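Local coordinates for Alpha/beta hydrolase (Legionella pneumophila subsp. pneumophila str. Philadelphia 1, PDB 4EZI), which is of unknown function but has the alpha/beta-hydrolase fold and probably acts as a serine hydrolase, possibly a triacylglycerol lipase, at residues N94-K97 with N98-Y101; S141-M144 with L145-A148; F226-L229 with Q230-S234; M328-H331 with S332-Y336; E361-D364 with F365-F369. All coordinates share one frame; numbering follows the deposited sequence.

Contact 1 of 5, residues N94-K97 with N98-Y101; sequences NNEK and NYIY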
loop_
_atom_site.group_PDB
_atom_site.type_symbol
_atom_site.label_atom_id
_atom_site.label_comp_id
_atom_site.label_asym_id
_atom_site.label_seq_id
_atom_site.Cartn_x
_atom_site.Cartn_y
_atom_site.Cartn_z
ATOM N N ASN A 94 10.680 6.526 9.349
ATOM C CA ASN A 94 11.348 5.314 9.782
ATOM C C ASN A 94 11.296 5.058 11.294
ATOM O O ASN A 94 12.331 4.935 11.951
ATOM C CB ASN A 94 12.793 5.208 9.274
ATOM C CG ASN A 94 13.338 3.789 9.456
ATOM O OD1 ASN A 94 12.629 2.826 9.159
ATOM N ND2 ASN A 94 14.576 3.664 9.905
ATOM N N ASN A 95 10.078 4.879 11.800
ATOM C CA ASN A 95 9.919 4.461 13.164
ATOM C C ASN A 95 10.109 2.937 13.261
ATOM O O ASN A 95 10.313 2.241 12.263
ATOM C CB ASN A 95 8.587 4.932 13.748
ATOM C CG ASN A 95 7.387 4.345 13.076
ATOM O OD1 ASN A 95 7.423 3.226 12.569
ATOM N ND2 ASN A 95 6.298 5.094 13.069
ATOM N N GLU A 96 10.107 2.419 14.487
ATOM C CA GLU A 96 10.434 1.011 14.687
ATOM C C GLU A 96 9.455 0.083 13.946
ATOM O O GLU A 96 9.831 -1.030 13.588
ATOM C CB GLU A 96 10.474 0.629 16.171
ATOM C CG GLU A 96 11.621 1.166 17.001
ATOM C CD GLU A 96 11.540 0.696 18.487
ATOM O OE1 GLU A 96 10.637 -0.100 18.829
ATOM O OE2 GLU A 96 12.388 1.111 19.308
ATOM N N LYS A 97 8.209 0.515 13.763
ATOM C CA LYS A 97 7.235 -0.267 13.002
ATOM C C LYS A 97 7.604 -0.381 11.515
ATOM O O LYS A 97 7.190 -1.316 10.834
ATOM C CB LYS A 97 5.830 0.306 13.187
ATOM C CG LYS A 97 5.349 0.201 14.622
ATOM C CD LYS A 97 3.911 0.745 14.778
ATOM C CE LYS A 97 3.673 2.044 14.008
ATOM N NZ LYS A 97 3.912 3.313 14.763
ATOM N N ASN A 98 8.407 0.537 11.000
ATOM C CA ASN A 98 8.878 0.482 9.620
ATOM C C ASN A 98 10.090 -0.428 9.440
ATOM O O ASN A 98 10.441 -0.786 8.319
ATOM C CB ASN A 98 9.305 1.874 9.155
ATOM C CG ASN A 98 9.403 1.993 7.664
ATOM O OD1 ASN A 98 8.420 1.776 6.962
ATOM N ND2 ASN A 98 10.588 2.362 7.161
ATOM N N TYR A 99 10.749 -0.811 10.537
ATOM C CA TYR A 99 12.026 -1.472 10.444
ATOM C C TYR A 99 11.936 -2.790 9.674
ATOM O O TYR A 99 12.867 -3.143 8.949
ATOM C CB TYR A 99 12.613 -1.765 11.821
ATOM C CG TYR A 99 13.205 -0.593 12.586
ATOM C CD1 TYR A 99 13.106 0.726 12.143
ATOM C CD2 TYR A 99 13.857 -0.816 13.778
ATOM C CE1 TYR A 99 13.692 1.743 12.860
ATOM C CE2 TYR A 99 14.442 0.189 14.489
ATOM C CZ TYR A 99 14.349 1.469 14.026
ATOM O OH TYR A 99 14.964 2.495 14.728
ATOM N N ILE A 100 10.860 -3.547 9.868
ATOM C CA ILE A 100 10.788 -4.859 9.262
ATOM C C ILE A 100 10.874 -4.804 7.733
ATOM O O ILE A 100 11.433 -5.716 7.117
ATOM C CB ILE A 100 9.499 -5.614 9.720
ATOM C CG1 ILE A 100 9.597 -7.089 9.437
ATOM C CG2 ILE A 100 8.235 -4.982 9.159
ATOM C CD1 ILE A 100 10.675 -7.814 10.268
ATOM N N TYR A 101 10.329 -3.761 7.124
ATOM C CA TYR A 101 10.356 -3.622 5.667
ATOM C C TYR A 101 11.764 -3.375 5.175
ATOM O O TYR A 101 12.223 -4.003 4.225
ATOM C CB TYR A 101 9.382 -2.533 5.182
ATOM C CG TYR A 101 8.034 -2.709 5.810
ATOM C CD1 TYR A 101 7.208 -3.727 5.407
ATOM C CD2 TYR A 101 7.620 -1.912 6.861
ATOM C CE1 TYR A 101 5.978 -3.994 6.058
ATOM C CE2 TYR A 101 6.430 -2.153 7.521
ATOM C CZ TYR A 101 5.611 -3.183 7.118
ATOM O OH TYR A 101 4.437 -3.403 7.799
HETATM O O HOH W 1 9.222 -3.468 12.390
#
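Asn94 and Asn98 both swing CG to the far side from their own backbone N (chi1 -166° and -163°), which brings their carboxamides together where the loop after strand 74-80 turns into helix 99-108 of the alpha/beta-hydrolase fold. Asn98 ND2 donates to Asn94 OD1 at 2.9 Å along an almost straight bond (171°); the acceptor lies in the amide plane of Asn98, while the two amides stand nearly perpendicular. Asn98 N bonds to Asn95 O at 2.9 Å and more weakly to Asn95 OD1. Asn95 ND2 bonds to Asp89, whose carboxylate also forms a salt bridge with Lys97 and so draws the two side chains to one acceptor. The Tyr99 ring folds back over the turn: Glu96 CA sits above its centre in a CH-pi contact, 3.7 Å from the centroid, and Asn94 O meets the edge at CE1, 3.6 Å away. Phe17 approaches the same ring edge-to-face. Tyr99 N closes the turn on Glu96 O at 3.2 Å. One water bridges the turn, donating to Glu96 O at 2.8 Å and accepting from Ile100 N at 3.0 Å.

Contact 2 of 5, residues S141-M144 with L145-A148; sequences SIDM and LFAA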
loop_
_atom_site.group_PDB
_atom_site.type_symbol
_atom_site.label_atom_id
_atom_site.label_comp_id
_atom_site.label_asym_id
_atom_site.label_seq_id
_atom_site.Cartn_x
_atom_site.Cartn_y
_atom_site.Cartn_z
ATOM N N SER A 141 2.748 6.736 -6.209
ATOM C CA SER A 141 3.718 5.673 -6.041
ATOM C C SER A 141 4.691 5.628 -7.236
ATOM O O SER A 141 5.897 5.437 -7.056
ATOM C CB SER A 141 2.986 4.350 -5.861
ATOM O OG SER A 141 2.225 4.315 -4.673
ATOM N N ILE A 142 4.179 5.817 -8.447
ATOM C CA ILE A 142 5.059 5.861 -9.629
ATOM C C ILE A 142 6.022 7.047 -9.561
ATOM O O ILE A 142 7.221 6.925 -9.828
ATOM C CB ILE A 142 4.243 5.882 -10.922
ATOM C CG1 ILE A 142 3.538 4.541 -11.092
ATOM C CG2 ILE A 142 5.153 6.234 -12.109
ATOM C CD1 ILE A 142 2.526 4.497 -12.240
ATOM N N ASP A 143 5.484 8.205 -9.206
ATOM C CA ASP A 143 6.327 9.405 -9.138
ATOM C C ASP A 143 7.406 9.284 -8.054
ATOM O O ASP A 143 8.521 9.760 -8.241
ATOM C CB ASP A 143 5.471 10.650 -8.963
ATOM C CG ASP A 143 4.649 10.971 -10.217
ATOM O OD1 ASP A 143 5.031 10.514 -11.317
ATOM O OD2 ASP A 143 3.640 11.714 -10.085
HETATM N N MSE A 144 7.070 8.635 -6.942
HETATM C CA MSE A 144 8.071 8.324 -5.910
HETATM C C MSE A 144 9.200 7.463 -6.485
HETATM O O MSE A 144 10.369 7.716 -6.252
HETATM C CB MSE A 144 7.395 7.607 -4.739
HETATM C CG MSE A 144 8.362 7.096 -3.686
HETATM SE SE MSE A 144 9.056 8.493 -2.567
HETATM C CE MSE A 144 10.509 7.459 -1.840
ATOM N N LEU A 145 8.843 6.445 -7.249
ATOM C CA LEU A 145 9.820 5.556 -7.853
ATOM C C LEU A 145 10.749 6.337 -8.767
ATOM O O LEU A 145 11.981 6.184 -8.700
ATOM C CB LEU A 145 9.111 4.419 -8.596
ATOM C CG LEU A 145 10.019 3.500 -9.418
ATOM C CD1 LEU A 145 11.041 2.772 -8.546
ATOM C CD2 LEU A 145 9.139 2.536 -10.235
ATOM N N PHE A 146 10.185 7.176 -9.627
ATOM C CA PHE A 146 11.016 7.962 -10.541
ATOM C C PHE A 146 11.943 8.896 -9.771
ATOM O O PHE A 146 13.118 9.055 -10.118
ATOM C CB PHE A 146 10.162 8.759 -11.523
ATOM C CG PHE A 146 9.390 7.912 -12.495
ATOM C CD1 PHE A 146 9.823 6.654 -12.857
ATOM C CD2 PHE A 146 8.228 8.386 -13.059
ATOM C CE1 PHE A 146 9.095 5.888 -13.762
ATOM C CE2 PHE A 146 7.514 7.639 -13.963
ATOM C CZ PHE A 146 7.940 6.397 -14.315
ATOM N N ALA A 147 11.411 9.541 -8.737
ATOM C CA ALA A 147 12.240 10.433 -7.907
ATOM C C ALA A 147 13.368 9.675 -7.219
ATOM O O ALA A 147 14.483 10.207 -7.115
ATOM C CB ALA A 147 11.352 11.159 -6.881
ATOM N N ALA A 148 13.095 8.455 -6.778
ATOM C CA ALA A 148 14.115 7.644 -6.155
ATOM C C ALA A 148 15.219 7.261 -7.132
ATOM O O ALA A 148 16.401 7.243 -6.788
ATOM C CB ALA A 148 13.502 6.396 -5.547
#
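Asp143 O takes the amide hydrogen of Ala147 at 2.9 Å, and Met144 O takes that of Ala148 at the same length, two of four successive helical bonds here. Phe146 N reaches Ile142 O at 3.0 Å. That carbonyl also lies beneath the Phe146 ring: in the conformer described, one of two, CG sits beside the backbone N (chi1 -66°), the ring leans back over the preceding turn and Ile142 O meets its face off-centre, 3.6 Å from CG. Tyr186 meets the same ring edge-to-face. The Ile142 and Phe146 side chains run alongside each other, CG2 against the CE2 and CZ end, though with two ring conformers the closeness of this touch is doubtful. Asp143 turns its carboxylate to Thr50, through OD2. The helix, 134-154, is packed on several sides. Ile142 meets Met178, Met181 and Leu182 of helix 170-185, and selenomethionine Met144 rests on Val114 and Pro116 of strand 112-116 and on Ile46 and Tyr48 of strand 41-51.

Contact 3 of 5, residues F226-L229 with Q230-S234; sequences FYSL and QTYKS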
loop_
_atom_site.group_PDB
_atom_site.type_symbol
_atom_site.label_atom_id
_atom_site.label_comp_id
_atom_site.label_asym_id
_atom_site.label_seq_id
_atom_site.Cartn_x
_atom_site.Cartn_y
_atom_site.Cartn_z
ATOM N N PHE A 226 -15.085 6.864 3.267
ATOM C CA PHE A 226 -16.147 7.761 2.836
ATOM C C PHE A 226 -15.887 9.208 3.218
ATOM O O PHE A 226 -16.264 10.124 2.485
ATOM C CB PHE A 226 -17.530 7.254 3.278
ATOM C CG PHE A 226 -17.959 6.025 2.525
ATOM C CD1 PHE A 226 -18.305 6.115 1.188
ATOM C CD2 PHE A 226 -17.975 4.808 3.131
ATOM C CE1 PHE A 226 -18.681 4.982 0.464
ATOM C CE2 PHE A 226 -18.357 3.670 2.423
ATOM C CZ PHE A 226 -18.696 3.757 1.093
ATOM N N TYR A 227 -15.217 9.449 4.354
ATOM C CA TYR A 227 -14.849 10.819 4.702
ATOM C C TYR A 227 -13.899 11.399 3.648
ATOM O O TYR A 227 -14.080 12.522 3.152
ATOM C CB TYR A 227 -14.256 10.877 6.112
ATOM C CG TYR A 227 -13.753 12.238 6.488
ATOM C CD1 TYR A 227 -14.574 13.345 6.457
ATOM C CD2 TYR A 227 -12.443 12.437 6.848
ATOM C CE1 TYR A 227 -14.109 14.619 6.779
ATOM C CE2 TYR A 227 -11.964 13.696 7.170
ATOM C CZ TYR A 227 -12.800 14.794 7.117
ATOM O OH TYR A 227 -12.331 16.058 7.438
ATOM N N SER A 228 -12.889 10.618 3.280
ATOM C CA SER A 228 -11.906 11.058 2.305
ATOM C C SER A 228 -12.515 11.187 0.909
ATOM O O SER A 228 -12.228 12.147 0.185
ATOM C CB SER A 228 -10.735 10.058 2.314
ATOM O OG SER A 228 -9.749 10.445 1.365
ATOM N N LEU A 229 -13.352 10.229 0.507
ATOM C CA LEU A 229 -13.939 10.308 -0.819
ATOM C C LEU A 229 -14.877 11.508 -0.951
ATOM O O LEU A 229 -14.847 12.215 -1.960
ATOM C CB LEU A 229 -14.636 9.002 -1.206
ATOM C CG LEU A 229 -14.882 8.828 -2.705
ATOM C CD1 LEU A 229 -13.555 8.684 -3.481
ATOM C CD2 LEU A 229 -15.754 7.614 -2.944
ATOM N N GLN A 230 -15.728 11.725 0.047
ATOM C CA GLN A 230 -16.618 12.879 -0.006
ATOM C C GLN A 230 -15.799 14.171 0.034
ATOM O O GLN A 230 -16.135 15.131 -0.669
ATOM C CB GLN A 230 -17.630 12.826 1.139
ATOM C CG GLN A 230 -18.538 14.037 1.231
ATOM C CD GLN A 230 -19.479 14.205 0.040
ATOM O OE1 GLN A 230 -19.652 13.301 -0.768
ATOM N NE2 GLN A 230 -20.082 15.392 -0.075
ATOM N N THR A 231 -14.746 14.228 0.840
ATOM C CA THR A 231 -13.876 15.417 0.891
ATOM C C THR A 231 -13.330 15.788 -0.479
ATOM O O THR A 231 -13.425 16.942 -0.904
ATOM C CB THR A 231 -12.714 15.221 1.887
ATOM O OG1 THR A 231 -13.235 15.139 3.217
ATOM C CG2 THR A 231 -11.689 16.351 1.792
ATOM N N TYR A 232 -12.800 14.800 -1.193
ATOM C CA TYR A 232 -12.114 15.093 -2.453
ATOM C C TYR A 232 -13.041 15.125 -3.664
ATOM O O TYR A 232 -12.757 15.851 -4.610
ATOM C CB TYR A 232 -10.973 14.090 -2.700
ATOM C CG TYR A 232 -9.769 14.414 -1.851
ATOM C CD1 TYR A 232 -9.023 15.545 -2.142
ATOM C CD2 TYR A 232 -9.395 13.637 -0.752
ATOM C CE1 TYR A 232 -7.949 15.911 -1.361
ATOM C CE2 TYR A 232 -8.294 14.001 0.018
ATOM C CZ TYR A 232 -7.562 15.128 -0.314
ATOM O OH TYR A 232 -6.471 15.537 0.414
ATOM N N LYS A 233 -14.130 14.370 -3.635
ATOM C CA LYS A 233 -14.976 14.170 -4.836
ATOM C C LYS A 233 -16.416 14.654 -4.697
ATOM O O LYS A 233 -17.098 14.818 -5.699
ATOM C CB LYS A 233 -14.981 12.704 -5.243
ATOM C CG LYS A 233 -13.610 12.121 -5.472
ATOM C CD LYS A 233 -12.823 12.856 -6.578
ATOM C CE LYS A 233 -11.433 12.257 -6.810
ATOM N NZ LYS A 233 -10.611 13.144 -7.687
ATOM N N SER A 234 -16.906 14.827 -3.467
ATOM C CA SER A 234 -18.262 15.310 -3.229
ATOM C C SER A 234 -19.320 14.561 -4.046
ATOM O O SER A 234 -20.231 15.159 -4.638
ATOM C CB SER A 234 -18.356 16.819 -3.464
ATOM O OG SER A 234 -19.532 17.311 -2.854
#
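Thr231 crosses Tyr227 at a slant, with its hydroxyl over one face of the tyrosine ring, displaced toward the rim and 3.7 Å from CE1 at OG1. Tyr227 has CG turned opposite its backbone N (chi1 175°), which brings one ring face to the Thr231 hydroxyl. The same hydroxyl donates to Tyr227 O at 2.8 Å, while Thr231 N bonds to that oxygen at 2.9 Å from the other face of the carbonyl plane; two donors from one residue thus grip a single acceptor. At the next position round the helix, Ser228 OG lies at the edge of the Tyr232 ring, in its plane and 3.8 Å from CD2. This hydroxyl is held by His129 O and Tyr131 N, and Tyr232 OH bonds to Leu128 O, so both side chains are tied to the loop before helix 134-154. Leu229 CD1 and Lys233 CG make a looser aliphatic crossing at 4.0 Å. The helix ends at Lys233; Ser234, the next residue, has positive phi although its N still bonds to Gln230 O at 2.9 Å. Helix 218-233 belongs to the run of helices inserted between strands 193-197 and 310-314, an arrangement consistent with the helical cap seen in many alpha/beta hydrolases.

Contact 4 of 5, residues M328-H331 with S332-Y336; sequences MAYH and SFRKY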
loop_
_atom_site.group_PDB
_atom_site.type_symbol
_atom_site.label_atom_id
_atom_site.label_comp_id
_atom_site.label_asym_id
_atom_site.label_seq_id
_atom_site.Cartn_x
_atom_site.Cartn_y
_atom_site.Cartn_z
HETATM N N MSE A 328 -11.372 -14.223 -6.825
HETATM C CA MSE A 328 -12.003 -13.604 -7.995
HETATM C C MSE A 328 -10.964 -12.903 -8.871
HETATM O O MSE A 328 -10.927 -13.070 -10.093
HETATM C CB MSE A 328 -13.048 -12.598 -7.523
HETATM C CG MSE A 328 -13.603 -11.714 -8.615
HETATM SE SE MSE A 328 -14.633 -10.293 -7.806
HETATM C CE MSE A 328 -13.143 -9.232 -7.117
ATOM N N ALA A 329 -10.077 -12.119 -8.249
ATOM C CA ALA A 329 -9.036 -11.401 -8.990
ATOM C C ALA A 329 -8.092 -12.387 -9.680
ATOM O O ALA A 329 -7.696 -12.167 -10.831
ATOM C CB ALA A 329 -8.256 -10.481 -8.060
ATOM N N TYR A 330 -7.732 -13.454 -8.978
ATOM C CA TYR A 330 -6.853 -14.491 -9.545
ATOM C C TYR A 330 -7.424 -15.040 -10.860
ATOM O O TYR A 330 -6.745 -15.056 -11.900
ATOM C CB TYR A 330 -6.681 -15.621 -8.551
ATOM C CG TYR A 330 -6.021 -16.850 -9.149
ATOM C CD1 TYR A 330 -4.652 -16.878 -9.405
ATOM C CD2 TYR A 330 -6.774 -17.974 -9.447
ATOM C CE1 TYR A 330 -4.042 -18.007 -9.961
ATOM C CE2 TYR A 330 -6.176 -19.103 -10.010
ATOM C CZ TYR A 330 -4.819 -19.119 -10.270
ATOM O OH TYR A 330 -4.227 -20.262 -10.815
ATOM N N HIS A 331 -8.691 -15.444 -10.840
ATOM C CA HIS A 331 -9.284 -15.991 -12.058
ATOM C C HIS A 331 -9.366 -14.944 -13.148
ATOM O O HIS A 331 -9.182 -15.256 -14.321
ATOM C CB HIS A 331 -10.639 -16.622 -11.779
ATOM C CG HIS A 331 -10.542 -17.833 -10.914
ATOM N ND1 HIS A 331 -9.845 -18.962 -11.301
ATOM C CD2 HIS A 331 -11.021 -18.093 -9.675
ATOM C CE1 HIS A 331 -9.908 -19.862 -10.338
ATOM N NE2 HIS A 331 -10.610 -19.357 -9.336
ATOM N N SER A 332 -9.643 -13.708 -12.790
ATOM C CA SER A 332 -9.672 -12.639 -13.765
ATOM C C SER A 332 -8.309 -12.420 -14.445
ATOM O O SER A 332 -8.222 -12.340 -15.669
ATOM C CB SER A 332 -10.211 -11.356 -13.115
ATOM O OG SER A 332 -10.321 -10.308 -14.055
ATOM N N PHE A 333 -7.246 -12.340 -13.650
ATOM C CA PHE A 333 -5.931 -12.131 -14.213
ATOM C C PHE A 333 -5.454 -13.328 -15.051
ATOM O O PHE A 333 -4.715 -13.164 -16.017
ATOM C CB PHE A 333 -4.910 -11.870 -13.113
ATOM C CG PHE A 333 -4.955 -10.468 -12.538
ATOM C CD1 PHE A 333 -4.729 -9.371 -13.354
ATOM C CD2 PHE A 333 -5.186 -10.258 -11.179
ATOM C CE1 PHE A 333 -4.719 -8.086 -12.840
ATOM C CE2 PHE A 333 -5.169 -8.954 -10.666
ATOM C CZ PHE A 333 -4.932 -7.873 -11.491
ATOM N N ARG A 334 -5.855 -14.527 -14.646
ATOM C CA ARG A 334 -5.503 -15.742 -15.387
ATOM C C ARG A 334 -6.061 -15.776 -16.805
ATOM O O ARG A 334 -5.535 -16.529 -17.636
ATOM C CB ARG A 334 -5.936 -16.992 -14.627
ATOM C CG ARG A 334 -5.114 -17.277 -13.389
ATOM C CD ARG A 334 -3.771 -17.898 -13.700
ATOM N NE ARG A 334 -3.926 -19.266 -14.181
ATOM C CZ ARG A 334 -2.914 -20.110 -14.363
ATOM N NH1 ARG A 334 -1.667 -19.743 -14.079
ATOM N NH2 ARG A 334 -3.147 -21.326 -14.821
ATOM N N LYS A 335 -7.080 -14.961 -17.116
ATOM C CA LYS A 335 -7.554 -14.841 -18.509
ATOM C C LYS A 335 -6.449 -14.323 -19.428
ATOM O O LYS A 335 -6.477 -14.572 -20.627
ATOM C CB LYS A 335 -8.742 -13.887 -18.636
ATOM C CG LYS A 335 -9.997 -14.264 -17.901
ATOM C CD LYS A 335 -11.193 -13.382 -18.330
ATOM C CE LYS A 335 -10.922 -11.861 -18.358
ATOM N NZ LYS A 335 -10.557 -11.281 -17.030
ATOM N N TYR A 336 -5.488 -13.585 -18.870
ATOM C CA TYR A 336 -4.508 -12.822 -19.640
ATOM C C TYR A 336 -3.108 -13.410 -19.597
ATOM O O TYR A 336 -2.303 -13.130 -20.487
ATOM C CB TYR A 336 -4.416 -11.394 -19.104
ATOM C CG TYR A 336 -5.694 -10.631 -19.196
ATOM C CD1 TYR A 336 -6.185 -10.203 -20.415
ATOM C CD2 TYR A 336 -6.441 -10.358 -18.062
ATOM C CE1 TYR A 336 -7.384 -9.506 -20.499
ATOM C CE2 TYR A 336 -7.620 -9.664 -18.130
ATOM C CZ TYR A 336 -8.087 -9.234 -19.349
ATOM O OH TYR A 336 -9.267 -8.545 -19.447
#
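Arg334 N bonds to Tyr330 O and Phe333 N to Ala329 O, each at 2.9 Å, near the C-terminal part of helix 323-334. The side chains of Tyr330 and Arg334 run alongside each other in the same direction. A chi1 of -71° brings Arg334 CG over one face of the Tyr330 ring, 3.8 Å from the centroid, in a CH-pi contact; a bend at chi2 (-78°) and another at chi3 then steer the guanidinium, which ends nearly parallel to the ring, the planes 16° apart. Tyr330 OH comes over a face of the guanidinium near its rim, 3.5 Å from NE. The far end of the arginine makes a weak hydrogen bond from NH1 to Val340 O. Lys335 curls back so that NZ donates to Ser332 O at 2.9 Å, on the other face of that carbonyl from Lys335 N; NZ also forms a salt bridge with Asp303. Ala329 CB touches Phe333 CE2 at 4.3 Å, and Phe304 meets the phenyl ring edge-to-face. The helix is the crossover of a beta-alpha-beta unit: Tyr330 rests on Leu312 of strand 310-314 and on Val340 and Ile342 of strand 340-344, Phe333 on Leu310 and Val340.

Contact 5 of 5, residues E361-D364 with F365-F369; sequences EQVD and FFKQF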
loop_
_atom_site.group_PDB
_atom_site.type_symbol
_atom_site.label_atom_id
_atom_site.label_comp_id
_atom_site.label_asym_id
_atom_site.label_seq_id
_atom_site.Cartn_x
_atom_site.Cartn_y
_atom_site.Cartn_z
ATOM N N GLU A 361 6.694 -14.424 2.028
ATOM C CA GLU A 361 6.317 -14.889 0.700
ATOM C C GLU A 361 6.673 -13.900 -0.387
ATOM O O GLU A 361 7.082 -14.296 -1.486
ATOM C CB GLU A 361 4.847 -15.245 0.615
ATOM C CG GLU A 361 4.379 -16.368 1.534
ATOM C CD GLU A 361 5.024 -17.732 1.293
ATOM O OE1 GLU A 361 5.458 -18.037 0.166
ATOM O OE2 GLU A 361 5.059 -18.528 2.259
ATOM N N GLN A 362 6.471 -12.612 -0.120
ATOM C CA GLN A 362 6.819 -11.584 -1.106
ATOM C C GLN A 362 8.311 -11.616 -1.423
ATOM O O GLN A 362 8.698 -11.636 -2.587
ATOM C CB GLN A 362 6.403 -10.188 -0.601
ATOM C CG GLN A 362 4.902 -10.020 -0.518
ATOM C CD GLN A 362 4.487 -8.762 0.230
ATOM O OE1 GLN A 362 5.166 -8.308 1.146
ATOM N NE2 GLN A 362 3.356 -8.185 -0.154
ATOM N N VAL A 363 9.133 -11.612 -0.385
ATOM C CA VAL A 363 10.588 -11.668 -0.585
ATOM C C VAL A 363 10.999 -12.907 -1.392
ATOM O O VAL A 363 11.785 -12.832 -2.322
ATOM C CB VAL A 363 11.385 -11.636 0.766
ATOM C CG1 VAL A 363 12.912 -11.831 0.511
ATOM C CG2 VAL A 363 11.106 -10.352 1.537
ATOM N N ASP A 364 10.427 -14.048 -1.026
ATOM C CA ASP A 364 10.759 -15.298 -1.707
ATOM C C ASP A 364 10.344 -15.272 -3.182
ATOM O O ASP A 364 11.055 -15.790 -4.049
ATOM C CB ASP A 364 10.128 -16.479 -1.003
ATOM C CG ASP A 364 10.796 -16.825 0.306
ATOM O OD1 ASP A 364 11.945 -16.412 0.556
ATOM O OD2 ASP A 364 10.167 -17.580 1.080
ATOM N N PHE A 365 9.191 -14.686 -3.471
ATOM C CA PHE A 365 8.734 -14.530 -4.842
ATOM C C PHE A 365 9.688 -13.658 -5.652
ATOM O O PHE A 365 10.067 -14.013 -6.773
ATOM C CB PHE A 365 7.333 -13.936 -4.844
ATOM C CG PHE A 365 6.634 -13.946 -6.172
ATOM C CD1 PHE A 365 6.277 -15.136 -6.785
ATOM C CD2 PHE A 365 6.304 -12.760 -6.803
ATOM C CE1 PHE A 365 5.582 -15.137 -7.988
ATOM C CE2 PHE A 365 5.636 -12.747 -8.008
ATOM C CZ PHE A 365 5.259 -13.947 -8.593
ATOM N N PHE A 366 10.114 -12.547 -5.077
ATOM C CA PHE A 366 11.036 -11.667 -5.767
ATOM C C PHE A 366 12.384 -12.331 -6.007
ATOM O O PHE A 366 12.968 -12.213 -7.092
ATOM C CB PHE A 366 11.205 -10.351 -5.007
ATOM C CG PHE A 366 9.934 -9.540 -4.932
ATOM C CD1 PHE A 366 8.881 -9.759 -5.826
ATOM C CD2 PHE A 366 9.772 -8.590 -3.938
ATOM C CE1 PHE A 366 7.738 -9.020 -5.753
ATOM C CE2 PHE A 366 8.604 -7.829 -3.866
ATOM C CZ PHE A 366 7.587 -8.045 -4.771
ATOM N N LYS A 367 12.851 -13.092 -5.038
ATOM C CA LYS A 367 14.111 -13.819 -5.210
ATOM C C LYS A 367 14.035 -14.818 -6.374
ATOM O O LYS A 367 15.004 -14.978 -7.129
ATOM C CB LYS A 367 14.505 -14.513 -3.917
ATOM C CG LYS A 367 15.019 -13.559 -2.835
ATOM C CD LYS A 367 16.451 -13.122 -3.137
ATOM C CE LYS A 367 16.843 -11.890 -2.354
ATOM N NZ LYS A 367 18.175 -11.377 -2.812
ATOM N N GLN A 368 12.878 -15.464 -6.542
ATOM C CA GLN A 368 12.670 -16.390 -7.641
ATOM C C GLN A 368 12.890 -15.694 -8.970
ATOM O O GLN A 368 13.532 -16.249 -9.859
ATOM C CB GLN A 368 11.272 -16.997 -7.573
ATOM C CG GLN A 368 10.973 -17.972 -8.692
ATOM C CD GLN A 368 9.592 -18.589 -8.595
ATOM O OE1 GLN A 368 8.985 -18.638 -7.521
ATOM N NE2 GLN A 368 9.098 -19.080 -9.731
ATOM N N PHE A 369 12.370 -14.485 -9.113
ATOM C CA PHE A 369 12.490 -13.743 -10.350
ATOM C C PHE A 369 13.776 -12.946 -10.473
ATOM O O PHE A 369 14.186 -12.618 -11.589
ATOM C CB PHE A 369 11.188 -12.982 -10.656
ATOM C CG PHE A 369 10.093 -13.928 -10.970
ATOM C CD1 PHE A 369 10.096 -14.574 -12.199
ATOM C CD2 PHE A 369 9.173 -14.331 -10.003
ATOM C CE1 PHE A 369 9.174 -15.550 -12.471
ATOM C CE2 PHE A 369 8.232 -15.302 -10.287
ATOM C CZ PHE A 369 8.242 -15.906 -11.529
#
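Phe366 folds its ring over Gln362 O, one turn back along helix 355-370, the C-terminal helix of the alpha/beta-hydrolase fold. A chi1 of -64°, which leaves CG opposite the carbonyl carbon, sets the phenyl face above the Gln362 oxygen, off-centre and 3.4 Å away at CG, while Phe366 N bonds to the same oxygen at 3.0 Å. Phe365 takes the other course: chi1 of -169° sends its ring off the preceding turn, leaving CB 3.4 Å from Glu361 O as the part that touches, and Phe369 CD2 comes over the centre of that ring. Both phenylalanines press on Ala193 and Ala195 of strand 193-197. The Gln362 side chain is stretched out at chi2 and leads away from the turn toward the sheet, where NE2 donates to the carbonyls of Ala195 and Gly167. Gly167 belongs to what is probably the nucleophile elbow, so this glutamine ties the helix to the backbone of this likely active-site turn. In Lys367 the first torsion (-73°) brings CG back to Val363, 3.4 Å from Val363 O and 4.3 Å from Val363 CG1; the chain then bends at chi2, and its ammonium reaches Glu370 in a salt bridge and Ala109 O. Asp364 turns its carboxylate to Lys360, and its carbonyl O accepts from Gln368 N at 3.1 Å.

In the fold
All five contacts are local, none touching another. Contacts 1 and 5 come nearest to each other, about 7 Å between nearest atoms and 20 Å between centres; the hydrogen bond of Tyr101 to His355 links their helices directly. Contact 5 touches the probable GxSxG elbow, which carries Ser169 of a likely Ser-His-Asp triad with His351 and Asp318; contacts 1 and 2 approach it without touching. Contact 4 flanks the outermost strand 340-344, its centre about 33 Å from that of contact 1. Contact 3 stands apart in the helical insertion, about 37 Å from contact 5 between centres, with the Phe226 side chain about 6 Å from a bound di(hydroxyethyl)ether.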